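Local coordinates for MoaF-like domain-containing protein (Burkholderia vietnamiensis, PDB 5HAL), which is of unknown function, possibly a beta-lactamase, and carries a MoaF-like domain of the calycin type, built as a closed antiparallel barrel, at residues Pro65-Ala68 and Asp69-Ala72; Ile86-Ala90 and Ala91-Arg95. All coordinates share one frame; numbering follows the deposited sequence.

Contact 1. Residues Pro65-Ala68 and Asp69-Ala72; sequences PVAA and DTYA
The Y71 ring meets P65 obliquely: Y71 CD2 lies 3.6 Å from P65 CA, and Y71 CE2 is 4.0 Å from P65 CB. With CG anti to the carbonyl carbon (chi1 -55°), the ring is laid back along the strand toward the turn, and the same ring also meets F18 edge-to-face. P65 and Y71 form a non-hydrogen-bonded antiparallel pair on one face of the sheet; T70 and A67, a hydrogen-bonded pair, project from the other. The methyl groups V66 CG2 and T70 CG2 approach to 3.5 Å, the two side chains crossing at about a right angle, while V66 CG1 packs on the A72 methyl. The hydroxyl T70 OG1 donates to A68 O at 3.0 Å, arriving from above the carbonyl plane, which ties the side chain to the turn. T70 O accepts a nearly straight bond from V66 N (2.9 Å, 176°) and a weak one from A67 N. T70 N returns a bond to A67 O, closing the type II turn A67-T70. Two residues, V66 and A67, thus oppose T70 alone: a classic beta bulge beside the tight turn of a beta hairpin.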
loop_
_atom_site.group_PDB
_atom_site.type_symbol
_atom_site.label_atom_id
_atom_site.label_comp_id
_atom_site.label_asym_id
_atom_site.label_seq_id
_atom_site.Cartn_x
_atom_site.Cartn_y
_atom_site.Cartn_z
ATOM N N PRO A 65 -5.956 12.878 -1.115
ATOM C CA PRO A 65 -6.198 12.881 -2.558
ATOM C C PRO A 65 -5.123 13.685 -3.268
ATOM O O PRO A 65 -4.665 14.716 -2.769
ATOM C CB PRO A 65 -7.580 13.541 -2.689
ATOM C CG PRO A 65 -7.713 14.380 -1.470
ATOM C CD PRO A 65 -6.987 13.630 -0.377
ATOM N N VAL A 66 -4.687 13.184 -4.420
ATOM C CA VAL A 66 -3.806 13.944 -5.299
ATOM C C VAL A 66 -4.429 14.200 -6.658
ATOM O O VAL A 66 -3.933 15.061 -7.398
ATOM C CB VAL A 66 -2.431 13.259 -5.463
ATOM C CG1 VAL A 66 -1.791 13.021 -4.097
ATOM C CG2 VAL A 66 -2.578 11.956 -6.186
ATOM N N ALA A 67 -5.499 13.494 -6.998
ATOM C CA ALA A 67 -6.270 13.690 -8.217
ATOM C C ALA A 67 -7.490 12.796 -8.087
ATOM O O ALA A 67 -7.644 12.080 -7.094
ATOM C CB ALA A 67 -5.466 13.363 -9.473
ATOM N N ALA A 68 -8.359 12.845 -9.091
ATOM C CA ALA A 68 -9.548 12.004 -9.095
ATOM C C ALA A 68 -9.171 10.548 -8.862
ATOM O O ALA A 68 -8.312 9.996 -9.561
ATOM C CB ALA A 68 -10.289 12.158 -10.424
ATOM N N ASP A 69 -9.777 9.946 -7.845
ATOM C CA ASP A 69 -9.607 8.535 -7.508
ATOM C C ASP A 69 -8.150 8.135 -7.256
ATOM O O ASP A 69 -7.846 6.931 -7.215
ATOM C CB ASP A 69 -10.207 7.635 -8.595
ATOM C CG ASP A 69 -11.685 7.896 -8.817
ATOM O OD1 ASP A 69 -12.427 8.044 -7.825
ATOM O OD2 ASP A 69 -12.101 7.964 -9.988
ATOM N N THR A 70 -7.249 9.098 -7.054
ATOM C CA THR A 70 -5.827 8.841 -6.858
ATOM C C THR A 70 -5.392 9.416 -5.514
ATOM O O THR A 70 -5.627 10.597 -5.241
ATOM C CB THR A 70 -4.993 9.461 -7.993
ATOM O OG1 THR A 70 -5.505 9.035 -9.255
ATOM C CG2 THR A 70 -3.539 9.032 -7.893
ATOM N N TYR A 71 -4.729 8.595 -4.690
ATOM C CA TYR A 71 -4.402 8.967 -3.319
ATOM C C TYR A 71 -2.939 8.687 -3.010
ATOM O O TYR A 71 -2.384 7.670 -3.440
ATOM C CB TYR A 71 -5.307 8.203 -2.311
ATOM C CG TYR A 71 -6.762 8.409 -2.626
ATOM C CD1 TYR A 71 -7.441 7.536 -3.461
ATOM C CD2 TYR A 71 -7.442 9.520 -2.143
ATOM C CE1 TYR A 71 -8.774 7.759 -3.794
ATOM C CE2 TYR A 71 -8.770 9.745 -2.460
ATOM C CZ TYR A 71 -9.425 8.862 -3.289
ATOM O OH TYR A 71 -10.738 9.078 -3.606
ATOM N N ALA A 72 -2.324 9.592 -2.249
ATOM C CA ALA A 72 -1.038 9.340 -1.604
ATOM C C ALA A 72 -1.287 8.649 -0.258
ATOM O O ALA A 72 -1.885 9.228 0.658
ATOM C CB ALA A 72 -0.266 10.645 -1.428
#

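Contact 2. Residues Ile86-Ala90 and Ala91-Arg95; sequences IDDFA and AGTSR
D88 reaches across to A91 and T93 with every part of its side chain. Its CB lies 3.4 Å from T93 OG1, on the face of the sheet that the hydrogen-bonded pairs D88-T93 and I86-R95 share. With CG anti to the backbone N (chi1 178°), the carboxylate extends over the turn, where CG is 3.7 Å from A91 CB. OD1 takes two backbone N-H groups: A90 N approaches nearly along the C-O axis, defining an Asx turn, whereas A91 N stands above the carboxylate plane, 3.0 Å from D88 OD1, with an N-H...O angle of 173°. Two such donors would be expected to stabilise the negative charge. OD2 touches the A91 methyl and accepts from a water that also meets T93 OG1. A second water links that hydroxyl to I86 O.

The other face carries the buried pair D87 and S94. S94 OG donates to D87 OD1 at 2.7 Å, on the syn side but 31° out of the carboxylate plane; Y27 OH also bonds to S94 OG, and H85 ND1 to D87 OD2, so both ends of the carboxylate are held.

In the backbone, D88 N donates to T93 O at 2.9 Å and T93 N returns to D88 O at 3.1 Å, with G92 N adding a weak bond to D88 O. G92 has a positive phi, and together with T93 it opposes D88. This is a G1 beta bulge, here joined to an Asx turn at the end of a beta hairpin in the calycin-type barrel.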
loop_
_atom_site.group_PDB
_atom_site.type_symbol
_atom_site.label_atom_id
_atom_site.label_comp_id
_atom_site.label_asym_id
_atom_site.label_seq_id
_atom_site.Cartn_x
_atom_site.Cartn_y
_atom_site.Cartn_z
ATOM N N ILE A 86 1.374 5.909 -4.404
ATOM C CA ILE A 86 0.449 6.738 -5.169
ATOM C C ILE A 86 -0.439 5.763 -5.918
ATOM O O ILE A 86 -0.029 5.177 -6.927
ATOM C CB ILE A 86 1.156 7.706 -6.119
ATOM C CG1 ILE A 86 2.118 8.571 -5.310
ATOM C CG2 ILE A 86 0.135 8.581 -6.837
ATOM C CD1 ILE A 86 3.121 9.250 -6.133
ATOM N N ASP A 87 -1.641 5.557 -5.403
ATOM C CA ASP A 87 -2.527 4.502 -5.866
ATOM C C ASP A 87 -3.728 5.138 -6.552
ATOM O O ASP A 87 -4.468 5.908 -5.933
ATOM C CB ASP A 87 -2.957 3.610 -4.701
ATOM C CG ASP A 87 -1.834 2.698 -4.229
ATOM O OD1 ASP A 87 -0.788 2.674 -4.905
ATOM O OD2 ASP A 87 -1.991 2.001 -3.201
ATOM N N ASP A 88 -3.901 4.816 -7.830
ATOM C CA ASP A 88 -4.985 5.332 -8.658
ATOM C C ASP A 88 -5.995 4.201 -8.808
ATOM O O ASP A 88 -5.738 3.225 -9.523
ATOM C CB ASP A 88 -4.420 5.799 -10.001
ATOM C CG ASP A 88 -5.483 6.313 -10.975
ATOM O OD1 ASP A 88 -6.684 6.022 -10.826
ATOM O OD2 ASP A 88 -5.082 7.008 -11.929
ATOM N N PHE A 89 -7.137 4.327 -8.120
ATOM C CA PHE A 89 -8.114 3.250 -8.062
ATOM C C PHE A 89 -9.018 3.191 -9.282
ATOM O O PHE A 89 -9.761 2.216 -9.426
ATOM C CB PHE A 89 -8.961 3.376 -6.791
ATOM C CG PHE A 89 -8.178 3.135 -5.536
ATOM C CD1 PHE A 89 -8.208 1.900 -4.916
ATOM C CD2 PHE A 89 -7.366 4.128 -5.008
ATOM C CE1 PHE A 89 -7.471 1.666 -3.771
ATOM C CE2 PHE A 89 -6.631 3.905 -3.863
ATOM C CZ PHE A 89 -6.680 2.662 -3.245
ATOM N N ALA A 90 -8.985 4.198 -10.152
ATOM C CA ALA A 90 -9.761 4.119 -11.386
ATOM C C ALA A 90 -8.959 3.461 -12.502
ATOM O O ALA A 90 -9.458 2.565 -13.187
ATOM C CB ALA A 90 -10.226 5.511 -11.818
ATOM N N ALA A 91 -7.709 3.883 -12.681
ATOM C CA ALA A 91 -6.840 3.263 -13.670
ATOM C C ALA A 91 -6.281 1.929 -13.201
ATOM O O ALA A 91 -5.780 1.161 -14.030
ATOM C CB ALA A 91 -5.686 4.202 -14.020
ATOM N N GLY A 92 -6.349 1.637 -11.904
ATOM C CA GLY A 92 -5.777 0.402 -11.396
ATOM C C GLY A 92 -4.262 0.376 -11.398
ATOM O O GLY A 92 -3.662 -0.635 -11.788
ATOM N N THR A 93 -3.622 1.460 -10.970
ATOM C CA THR A 93 -2.172 1.539 -10.946
ATOM C C THR A 93 -1.687 1.863 -9.540
ATOM O O THR A 93 -2.383 2.519 -8.760
ATOM C CB THR A 93 -1.639 2.606 -11.912
ATOM O OG1 THR A 93 -2.106 3.889 -11.493
ATOM C CG2 THR A 93 -2.119 2.339 -13.344
ATOM N N SER A 94 -0.469 1.421 -9.239
ATOM C CA SER A 94 0.162 1.698 -7.955
ATOM C C SER A 94 1.629 2.035 -8.196
ATOM O O SER A 94 2.371 1.239 -8.779
ATOM C CB SER A 94 0.024 0.506 -7.001
ATOM O OG SER A 94 0.775 0.719 -5.808
ATOM N N ARG A 95 2.047 3.214 -7.752
ATOM C CA ARG A 95 3.443 3.624 -7.809
ATOM C C ARG A 95 3.960 3.775 -6.386
ATOM O O ARG A 95 3.367 4.502 -5.580
ATOM C CB ARG A 95 3.597 4.927 -8.588
ATOM C CG ARG A 95 5.039 5.345 -8.750
ATOM C CD ARG A 95 5.177 6.595 -9.616
ATOM N NE ARG A 95 4.631 6.426 -10.961
ATOM C CZ ARG A 95 5.245 5.762 -11.933
ATOM N NH1 ARG A 95 6.419 5.189 -11.699
ATOM N NH2 ARG A 95 4.682 5.667 -13.130
HETATM O O HOH W 1 -0.498 5.096 -9.631
HETATM O O HOH W 2 -2.396 6.501 -13.098
#

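In the fold
From the N terminus, the chain lays down strands 22-27, 30-36 and 42-49 before strand 56-67 runs into contact 1, which closes the hairpin with strand 70-76. Strand 82-88 then returns to contact 2, which closes the next hairpin with strand 93-99. The two contacts lie in series, neither nested nor crossed, with centres about 9 Å apart on the same side of the chain's centre. Strands 70-76 and 82-88 are neighbours in the sheet, so the two turns sit side by side: F89 N probably donates to D69 O (2.8 Å), and Y71 N to D87 O (3.0 Å). Together the contacts join four consecutive strands at one end of the eight-stranded barrel.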